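PDB 5HIU: GTPase activator-like protein, which probably stimulates GTP hydrolysis by small GTPases as full-length TSC2, of which this N-terminal piece is an all-helical solenoid. Local coordinates for residues 29-34 and 40-45; 232-237 and 241-246; 250-255 and 274-279. All blocks are in the same frame, centred on the assembly; numbering follows the deposited sequence.

Contact 1 (29-34 and 40-45); sequences AKLKNG and VLAANK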
loop_
_atom_site.group_PDB
_atom_site.type_symbol
_atom_site.label_atom_id
_atom_site.label_comp_id
_atom_site.label_asym_id
_atom_site.label_seq_id
_atom_site.Cartn_x
_atom_site.Cartn_y
_atom_site.Cartn_z
ATOM N N ALA A 29 0.159 -48.071 -0.283
ATOM C CA ALA A 29 -0.407 -49.046 0.646
ATOM C C ALA A 29 0.105 -48.776 2.069
ATOM O O ALA A 29 -0.682 -48.667 3.018
ATOM C CB ALA A 29 -0.076 -50.462 0.203
ATOM N N LYS A 30 1.418 -48.623 2.201
ATOM C CA LYS A 30 2.020 -48.322 3.496
ATOM C C LYS A 30 1.573 -46.958 4.002
ATOM O O LYS A 30 1.325 -46.785 5.195
ATOM C CB LYS A 30 3.543 -48.364 3.398
ATOM C CG LYS A 30 4.084 -49.744 3.074
ATOM C CD LYS A 30 5.591 -49.729 2.917
ATOM C CE LYS A 30 6.169 -51.137 2.903
ATOM N NZ LYS A 30 7.635 -51.104 2.648
ATOM N N LEU A 31 1.464 -45.996 3.090
ATOM C CA LEU A 31 1.005 -44.655 3.447
ATOM C C LEU A 31 -0.411 -44.676 4.014
ATOM O O LEU A 31 -0.725 -43.929 4.940
ATOM C CB LEU A 31 1.083 -43.722 2.239
ATOM C CG LEU A 31 0.676 -42.267 2.484
ATOM C CD1 LEU A 31 1.591 -41.581 3.490
ATOM C CD2 LEU A 31 0.678 -41.506 1.167
ATOM N N LYS A 32 -1.259 -45.533 3.457
ATOM C CA LYS A 32 -2.626 -45.667 3.934
ATOM C C LYS A 32 -2.672 -46.524 5.190
ATOM O O LYS A 32 -3.322 -46.147 6.161
ATOM C CB LYS A 32 -3.533 -46.254 2.841
ATOM C CG LYS A 32 -3.771 -45.286 1.699
ATOM C CD LYS A 32 -4.790 -45.741 0.660
ATOM C CE LYS A 32 -5.044 -44.589 -0.318
ATOM N NZ LYS A 32 -6.037 -44.849 -1.392
ATOM N N ASN A 33 -1.965 -47.653 5.174
ATOM C CA ASN A 33 -2.158 -48.704 6.181
ATOM C C ASN A 33 -1.047 -48.898 7.202
ATOM O O ASN A 33 -1.246 -49.607 8.180
ATOM C CB ASN A 33 -2.362 -50.056 5.495
ATOM C CG ASN A 33 -3.484 -50.040 4.485
ATOM O OD1 ASN A 33 -4.000 -48.985 4.114
ATOM N ND2 ASN A 33 -3.869 -51.220 4.029
ATOM N N GLY A 34 0.126 -48.317 6.976
ATOM C CA GLY A 34 1.264 -48.544 7.869
ATOM C C GLY A 34 0.991 -47.998 9.258
ATOM O O GLY A 34 0.053 -47.217 9.450
ATOM N N VAL A 40 5.009 -42.111 7.791
ATOM C CA VAL A 40 5.932 -41.000 7.678
ATOM C C VAL A 40 7.020 -41.318 6.651
ATOM O O VAL A 40 7.324 -40.521 5.758
ATOM C CB VAL A 40 6.544 -40.647 9.049
ATOM C CG1 VAL A 40 7.662 -39.625 8.901
ATOM C CG2 VAL A 40 5.461 -40.091 9.965
ATOM N N LEU A 41 7.594 -42.496 6.769
ATOM C CA LEU A 41 8.643 -42.925 5.846
ATOM C C LEU A 41 8.100 -43.079 4.412
ATOM O O LEU A 41 8.773 -42.743 3.450
ATOM C CB LEU A 41 9.261 -44.241 6.335
ATOM C CG LEU A 41 10.420 -44.775 5.513
ATOM C CD1 LEU A 41 11.625 -43.885 5.709
ATOM C CD2 LEU A 41 10.737 -46.220 5.888
ATOM N N ALA A 42 6.886 -43.604 4.288
ATOM C CA ALA A 42 6.238 -43.760 2.988
ATOM C C ALA A 42 6.020 -42.393 2.359
ATOM O O ALA A 42 6.352 -42.159 1.183
ATOM C CB ALA A 42 4.910 -44.476 3.153
ATOM N N ALA A 43 5.476 -41.494 3.172
ATOM C CA ALA A 43 5.295 -40.122 2.789
ATOM C C ALA A 43 6.572 -39.569 2.184
ATOM O O ALA A 43 6.541 -38.916 1.136
ATOM C CB ALA A 43 4.875 -39.296 3.995
ATOM N N ASN A 44 7.693 -39.816 2.847
ATOM C CA ASN A 44 8.958 -39.249 2.405
ATOM C C ASN A 44 9.413 -39.862 1.083
ATOM O O ASN A 44 9.966 -39.175 0.231
ATOM C CB ASN A 44 10.054 -39.440 3.469
ATOM C CG ASN A 44 10.072 -38.334 4.501
ATOM O OD1 ASN A 44 10.732 -37.315 4.322
ATOM N ND2 ASN A 44 9.368 -38.534 5.595
ATOM N N LYS A 45 9.194 -41.164 0.926
ATOM C CA LYS A 45 9.598 -41.859 -0.290
ATOM C C LYS A 45 8.727 -41.464 -1.472
ATOM O O LYS A 45 9.234 -41.085 -2.522
ATOM C CB LYS A 45 9.522 -43.358 -0.087
ATOM C CG LYS A 45 10.626 -43.871 0.813
ATOM C CD LYS A 45 10.385 -45.301 1.207
ATOM C CE LYS A 45 11.565 -45.879 1.957
ATOM N NZ LYS A 45 11.194 -47.262 2.361
#
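In the helix that presents A42 and A43 to L31, one backbone oxygen, V40 O, takes two N-H groups from N44. The backbone N of N44 makes the regular helical bond. N44 ND2 bonds the same oxygen at 2.9 Å from the other face of the carbonyl plane, well above that plane. N44 OD1 also bonds R47, so both ends of the amide are held.

The contact itself is apolar. A42 CB presses on the backbone of helix 22-33, 3.8 Å from L31 N, and L31 CB lies 4.0 Å from A42 CB. K30 CB comes against the same methyl from beside L31. A chi1 of -178° swings L31 CG away from the backbone N, and this carries CD1 to A43, 4.0 Å from A43 CB. A64, A65, M68 and L84 close in around the rest of the leucine.

The two segments run roughly antiparallel, at 144°, with axes 8.2 Å apart. Small alanines permit this close approach. On the exposed side, K30 NZ and K45 NZ are 5.2 Å apart. These like charges would probably favour solvent over each other, so the joint relies on its buried leucine and alanines.

Contact 2 (232-237 and 241-246); sequences HVIESL and GSIPTN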
loop_
_atom_site.group_PDB
_atom_site.type_symbol
_atom_site.label_atom_id
_atom_site.label_comp_id
_atom_site.label_asym_id
_atom_site.label_seq_id
_atom_site.Cartn_x
_atom_site.Cartn_y
_atom_site.Cartn_z
ATOM N N HIS A 232 2.300 -1.958 -3.118
ATOM C CA HIS A 232 2.209 -2.781 -4.319
ATOM C C HIS A 232 0.891 -3.532 -4.366
ATOM O O HIS A 232 0.317 -3.660 -5.439
ATOM C CB HIS A 232 3.443 -3.673 -4.469
ATOM C CG HIS A 232 4.701 -2.874 -4.605
ATOM N ND1 HIS A 232 4.790 -1.777 -5.439
ATOM C CD2 HIS A 232 5.892 -2.956 -3.967
ATOM C CE1 HIS A 232 5.991 -1.237 -5.329
ATOM N NE2 HIS A 232 6.679 -1.932 -4.441
ATOM N N VAL A 233 0.352 -3.924 -3.209
ATOM C CA VAL A 233 -0.949 -4.571 -3.214
ATOM C C VAL A 233 -1.994 -3.596 -3.720
ATOM O O VAL A 233 -2.836 -3.945 -4.530
ATOM C CB VAL A 233 -1.314 -5.160 -1.851
ATOM C CG1 VAL A 233 -2.813 -5.394 -1.733
ATOM C CG2 VAL A 233 -0.564 -6.458 -1.645
ATOM N N ILE A 234 -1.910 -2.364 -3.272
ATOM C CA ILE A 234 -2.867 -1.346 -3.652
ATOM C C ILE A 234 -2.685 -0.958 -5.097
ATOM O O ILE A 234 -3.652 -0.800 -5.812
ATOM C CB ILE A 234 -2.779 -0.122 -2.721
ATOM C CG1 ILE A 234 -3.383 -0.489 -1.372
ATOM C CG2 ILE A 234 -3.538 1.075 -3.300
ATOM C CD1 ILE A 234 -2.915 0.423 -0.263
ATOM N N GLU A 235 -1.439 -0.817 -5.527
ATOM C CA GLU A 235 -1.138 -0.633 -6.947
ATOM C C GLU A 235 -1.866 -1.725 -7.711
ATOM O O GLU A 235 -2.524 -1.453 -8.690
ATOM C CB GLU A 235 0.366 -0.693 -7.153
ATOM C CG GLU A 235 0.901 -0.453 -8.556
ATOM C CD GLU A 235 2.422 -0.635 -8.648
ATOM O OE1 GLU A 235 3.093 -0.849 -7.614
ATOM O OE2 GLU A 235 2.971 -0.571 -9.762
ATOM N N SER A 236 -1.787 -2.962 -7.238
ATOM C CA SER A 236 -2.407 -4.050 -7.936
ATOM C C SER A 236 -3.878 -3.821 -8.016
ATOM O O SER A 236 -4.474 -3.971 -9.089
ATOM C CB SER A 236 -2.175 -5.369 -7.235
ATOM O OG SER A 236 -1.023 -5.972 -7.751
ATOM N N LEU A 237 -4.484 -3.490 -6.882
ATOM C CA LEU A 237 -5.909 -3.301 -6.887
ATOM C C LEU A 237 -6.247 -2.337 -7.987
ATOM O O LEU A 237 -7.023 -2.664 -8.892
ATOM C CB LEU A 237 -6.428 -2.785 -5.558
ATOM C CG LEU A 237 -6.613 -3.866 -4.507
ATOM C CD1 LEU A 237 -7.288 -3.253 -3.293
ATOM C CD2 LEU A 237 -7.451 -5.026 -5.023
ATOM N N GLY A 241 -8.054 -4.215 -10.763
ATOM C CA GLY A 241 -9.444 -4.221 -10.327
ATOM C C GLY A 241 -9.865 -2.811 -9.971
ATOM O O GLY A 241 -9.626 -1.876 -10.754
ATOM N N SER A 242 -10.462 -2.645 -8.785
ATOM C CA SER A 242 -10.939 -1.333 -8.331
ATOM C C SER A 242 -11.081 -1.187 -6.831
ATOM O O SER A 242 -11.454 -2.109 -6.137
ATOM C CB SER A 242 -12.277 -0.994 -8.952
ATOM O OG SER A 242 -12.817 0.174 -8.350
ATOM N N ILE A 243 -10.750 0.005 -6.363
ATOM C CA ILE A 243 -11.022 0.476 -5.020
ATOM C C ILE A 243 -12.461 1.041 -4.970
ATOM O O ILE A 243 -12.820 1.928 -5.745
ATOM C CB ILE A 243 -10.029 1.590 -4.645
ATOM C CG1 ILE A 243 -8.615 1.041 -4.619
ATOM C CG2 ILE A 243 -10.345 2.190 -3.287
ATOM C CD1 ILE A 243 -7.572 2.131 -4.464
ATOM N N PRO A 244 -13.289 0.539 -4.051
ATOM C CA PRO A 244 -14.631 1.089 -3.956
ATOM C C PRO A 244 -14.576 2.523 -3.470
ATOM O O PRO A 244 -13.649 2.874 -2.752
ATOM C CB PRO A 244 -15.303 0.203 -2.902
ATOM C CG PRO A 244 -14.461 -1.027 -2.797
ATOM C CD PRO A 244 -13.071 -0.572 -3.105
ATOM N N THR A 245 -15.573 3.324 -3.836
ATOM C CA THR A 245 -15.574 4.757 -3.538
ATOM C C THR A 245 -15.369 5.065 -2.047
ATOM O O THR A 245 -14.561 5.924 -1.688
ATOM C CB THR A 245 -16.858 5.468 -4.054
ATOM O OG1 THR A 245 -18.015 4.949 -3.392
ATOM C CG2 THR A 245 -17.025 5.293 -5.578
ATOM N N ASN A 246 -16.074 4.355 -1.177
ATOM C CA ASN A 246 -15.978 4.600 0.274
ATOM C C ASN A 246 -14.622 4.266 0.949
ATOM O O ASN A 246 -14.422 4.573 2.127
ATOM C CB ASN A 246 -17.095 3.846 0.989
ATOM C CG ASN A 246 -17.024 2.350 0.753
ATOM O OD1 ASN A 246 -16.526 1.900 -0.278
ATOM N ND2 ASN A 246 -17.532 1.574 1.696
#
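L237 and G241 meet through the backbone at the C-terminal end of helix 224-240. G241 N donates to L237 O at 2.6 Å, with an N-H...O angle of 149°. The donor sits only 16° off the carbonyl plane. This is one of the last i to i+4 bonds of the helix. G241 then leaves helical geometry for a region of backbone angles that glycine enters readily. The chain turns away there. S242 N also comes near L237 O, but the angle is too poor for a bond. L237 O and G241 O lie 3.3 Å apart, but both are acceptors.

L237 has the most surface buried here, yet its closest side-chain approach to the other segment is L237 CB to I243 CG1, 4.5 Å. Its isobutyl group also touches I195, F199 and I211. I243 is the second large apolar group. Its backbone is extended, and its side chain reaches back toward helix 224-240. The side chain stays extended out to CD1. That methyl meets I234 CG2 at 4.3 Å. So the turn is closed by one polar bond at the backbone and by isoleucine contact one helical turn earlier. I243 O takes a weak hydrogen bond from H281 NE2, which ties the turn to the start of helix 281-294.

The turn links helix 224-240 to helix 245-261. Helix 204-219 lies against V233, I234, L237 and P244. Helix 179-198 meets S236 and L237 through I195. Helix 266-277 packs on I234 and E235 through T272, so the turn is set among helices on several sides.

Contact 3 (250-255 and 274-279); sequences YCIQVL and SIICRS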
loop_
_atom_site.group_PDB
_atom_site.type_symbol
_atom_site.label_atom_id
_atom_site.label_comp_id
_atom_site.label_asym_id
_atom_site.label_seq_id
_atom_site.Cartn_x
_atom_site.Cartn_y
_atom_site.Cartn_z
ATOM N N TYR A 250 -9.474 6.751 2.673
ATOM C CA TYR A 250 -8.537 6.045 3.531
ATOM C C TYR A 250 -7.263 5.655 2.760
ATOM O O TYR A 250 -6.152 5.891 3.250
ATOM C CB TYR A 250 -9.237 4.839 4.192
ATOM C CG TYR A 250 -10.233 5.195 5.309
ATOM C CD1 TYR A 250 -10.619 6.519 5.554
ATOM C CD2 TYR A 250 -10.792 4.195 6.111
ATOM C CE1 TYR A 250 -11.502 6.831 6.571
ATOM C CE2 TYR A 250 -11.682 4.499 7.129
ATOM C CZ TYR A 250 -12.028 5.820 7.349
ATOM O OH TYR A 250 -12.904 6.147 8.345
ATOM N N CYS A 251 -7.398 5.089 1.562
ATOM C CA CYS A 251 -6.211 4.860 0.706
ATOM C C CYS A 251 -5.380 6.148 0.494
ATOM O O CYS A 251 -4.167 6.167 0.691
ATOM C CB CYS A 251 -6.635 4.327 -0.646
ATOM S SG CYS A 251 -7.382 2.696 -0.555
ATOM N N ILE A 252 -6.054 7.231 0.135
ATOM C CA ILE A 252 -5.386 8.508 -0.050
ATOM C C ILE A 252 -4.757 8.990 1.255
ATOM O O ILE A 252 -3.574 9.380 1.262
ATOM C CB ILE A 252 -6.324 9.590 -0.641
ATOM C CG1 ILE A 252 -6.845 9.183 -2.027
ATOM C CG2 ILE A 252 -5.596 10.912 -0.773
ATOM C CD1 ILE A 252 -5.765 8.823 -3.037
ATOM N N GLN A 253 -5.515 8.962 2.355
ATOM C CA GLN A 253 -4.911 9.238 3.665
ATOM C C GLN A 253 -3.614 8.452 3.797
ATOM O O GLN A 253 -2.539 9.025 4.023
ATOM C CB GLN A 253 -5.817 8.844 4.829
ATOM C CG GLN A 253 -6.811 9.903 5.247
ATOM C CD GLN A 253 -7.324 9.687 6.660
ATOM O OE1 GLN A 253 -7.476 8.550 7.107
ATOM N NE2 GLN A 253 -7.603 10.780 7.368
ATOM N N VAL A 254 -3.701 7.139 3.642
ATOM C CA VAL A 254 -2.566 6.324 4.030
ATOM C C VAL A 254 -1.415 6.568 3.090
ATOM O O VAL A 254 -0.291 6.817 3.536
ATOM C CB VAL A 254 -2.918 4.833 4.125
ATOM C CG1 VAL A 254 -1.669 3.978 4.193
ATOM C CG2 VAL A 254 -3.784 4.597 5.347
ATOM N N LEU A 255 -1.694 6.497 1.796
ATOM C CA LEU A 255 -0.674 6.755 0.749
ATOM C C LEU A 255 -0.074 8.164 0.787
ATOM O O LEU A 255 1.131 8.314 0.598
ATOM C CB LEU A 255 -1.278 6.581 -0.622
ATOM C CG LEU A 255 -1.713 5.182 -0.934
ATOM C CD1 LEU A 255 -2.809 5.231 -1.986
ATOM C CD2 LEU A 255 -0.508 4.394 -1.399
ATOM N N SER A 274 -0.508 8.194 -8.513
ATOM C CA SER A 274 -0.698 8.746 -9.849
ATOM C C SER A 274 -1.755 7.941 -10.562
ATOM O O SER A 274 -2.690 8.503 -11.154
ATOM C CB SER A 274 0.595 8.799 -10.666
ATOM O OG SER A 274 1.310 7.585 -10.570
ATOM N N ILE A 275 -1.631 6.619 -10.475
ATOM C CA ILE A 275 -2.603 5.735 -11.097
ATOM C C ILE A 275 -3.989 6.153 -10.630
ATOM O O ILE A 275 -4.861 6.441 -11.446
ATOM C CB ILE A 275 -2.326 4.264 -10.755
ATOM C CG1 ILE A 275 -1.075 3.794 -11.503
ATOM C CG2 ILE A 275 -3.518 3.402 -11.121
ATOM C CD1 ILE A 275 -0.339 2.635 -10.858
ATOM N N ILE A 276 -4.182 6.229 -9.321
ATOM C CA ILE A 276 -5.493 6.585 -8.777
ATOM C C ILE A 276 -5.986 7.942 -9.321
ATOM O O ILE A 276 -7.182 8.119 -9.626
ATOM C CB ILE A 276 -5.469 6.636 -7.236
ATOM C CG1 ILE A 276 -5.121 5.266 -6.669
ATOM C CG2 ILE A 276 -6.823 7.090 -6.694
ATOM C CD1 ILE A 276 -4.755 5.277 -5.205
ATOM N N CYS A 277 -5.062 8.893 -9.422
ATOM C CA CYS A 277 -5.396 10.243 -9.868
ATOM C C CYS A 277 -5.867 10.282 -11.317
ATOM O O CYS A 277 -6.797 11.021 -11.654
ATOM C CB CYS A 277 -4.204 11.172 -9.681
ATOM S SG CYS A 277 -4.138 11.809 -7.997
ATOM N N ARG A 278 -5.229 9.472 -12.159
ATOM C CA ARG A 278 -5.581 9.398 -13.562
ATOM C C ARG A 278 -6.789 8.492 -13.838
ATOM O O ARG A 278 -7.025 8.108 -14.978
ATOM C CB ARG A 278 -4.371 8.926 -14.360
ATOM C CG ARG A 278 -3.251 9.946 -14.414
ATOM C CD ARG A 278 -2.026 9.357 -15.085
ATOM N NE ARG A 278 -1.385 8.401 -14.191
ATOM C CZ ARG A 278 -0.666 7.350 -14.574
ATOM N NH1 ARG A 278 -0.475 7.087 -15.859
ATOM N NH2 ARG A 278 -0.137 6.548 -13.654
ATOM N N SER A 279 -7.564 8.172 -12.804
ATOM C CA SER A 279 -8.642 7.194 -12.900
ATOM C C SER A 279 -9.926 7.911 -12.550
ATOM O O SER A 279 -9.894 9.085 -12.186
ATOM C CB SER A 279 -8.410 6.052 -11.906
ATOM O OG SER A 279 -9.072 6.319 -10.674
#
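Just past the end of the helix whose I276 meets I252 and L255 lies the guanidinium of R278. Its edge faces the backbone of S274, with S274 C in its plane. R278 NE makes a weak bond to S274 O at 3.3 Å. Y331 touches the same side chain, which is exposed.

The buried face is built of branched aliphatic groups. I276 CD1 and L255 CD1 approach tip to tip at 3.8 Å. With chi1 at -62°, I276 CG1 turns away from the carbonyl, and the chain then runs straight out to that methyl. The other branch of I276, CG2, lies 4.2 Å from I252 CD1. There the two isoleucines pass alongside one another, pointing opposite ways. I276 therefore uses both branches, one for each partner. T285 of helix 281-294 touches both I252 and I276, and V238 of helix 224-240 also packs on I276.

The helix ends just beyond. I276 O is gripped from one face of its plane by S279 N and by S279 OG, the latter at 2.8 Å. S279 OG also bonds H281 N, and so caps the start of the next helix.

Successive helices 245-261 and 266-277 thus pack through an aliphatic seam and are followed by a short capped turn into helix 281-294, as in an alpha-solenoid.

In the fold
All three contacts bury apolar groups, but their places differ. Contact 1 lies near the N-terminal end, its centre about 45 Å from the centre of the chain, and includes one exposed residue, K30. Contacts 2 and 3 lie near the middle, their centres about 9 and 10 Å from the centre of the chain. None of their touching residues is exposed. Both use helix 245-261, and they touch: I243 CD1 packs against C251 SG at 4.0 Å and E235 CG against I275 CD1 at 4.0 Å. Contact 1 is far from both. Contact 3 joins helices by aliphatic side chains; in contact 1 an alanine methyl also lies on backbone. Contact 2 adds a backbone bond where the chain turns.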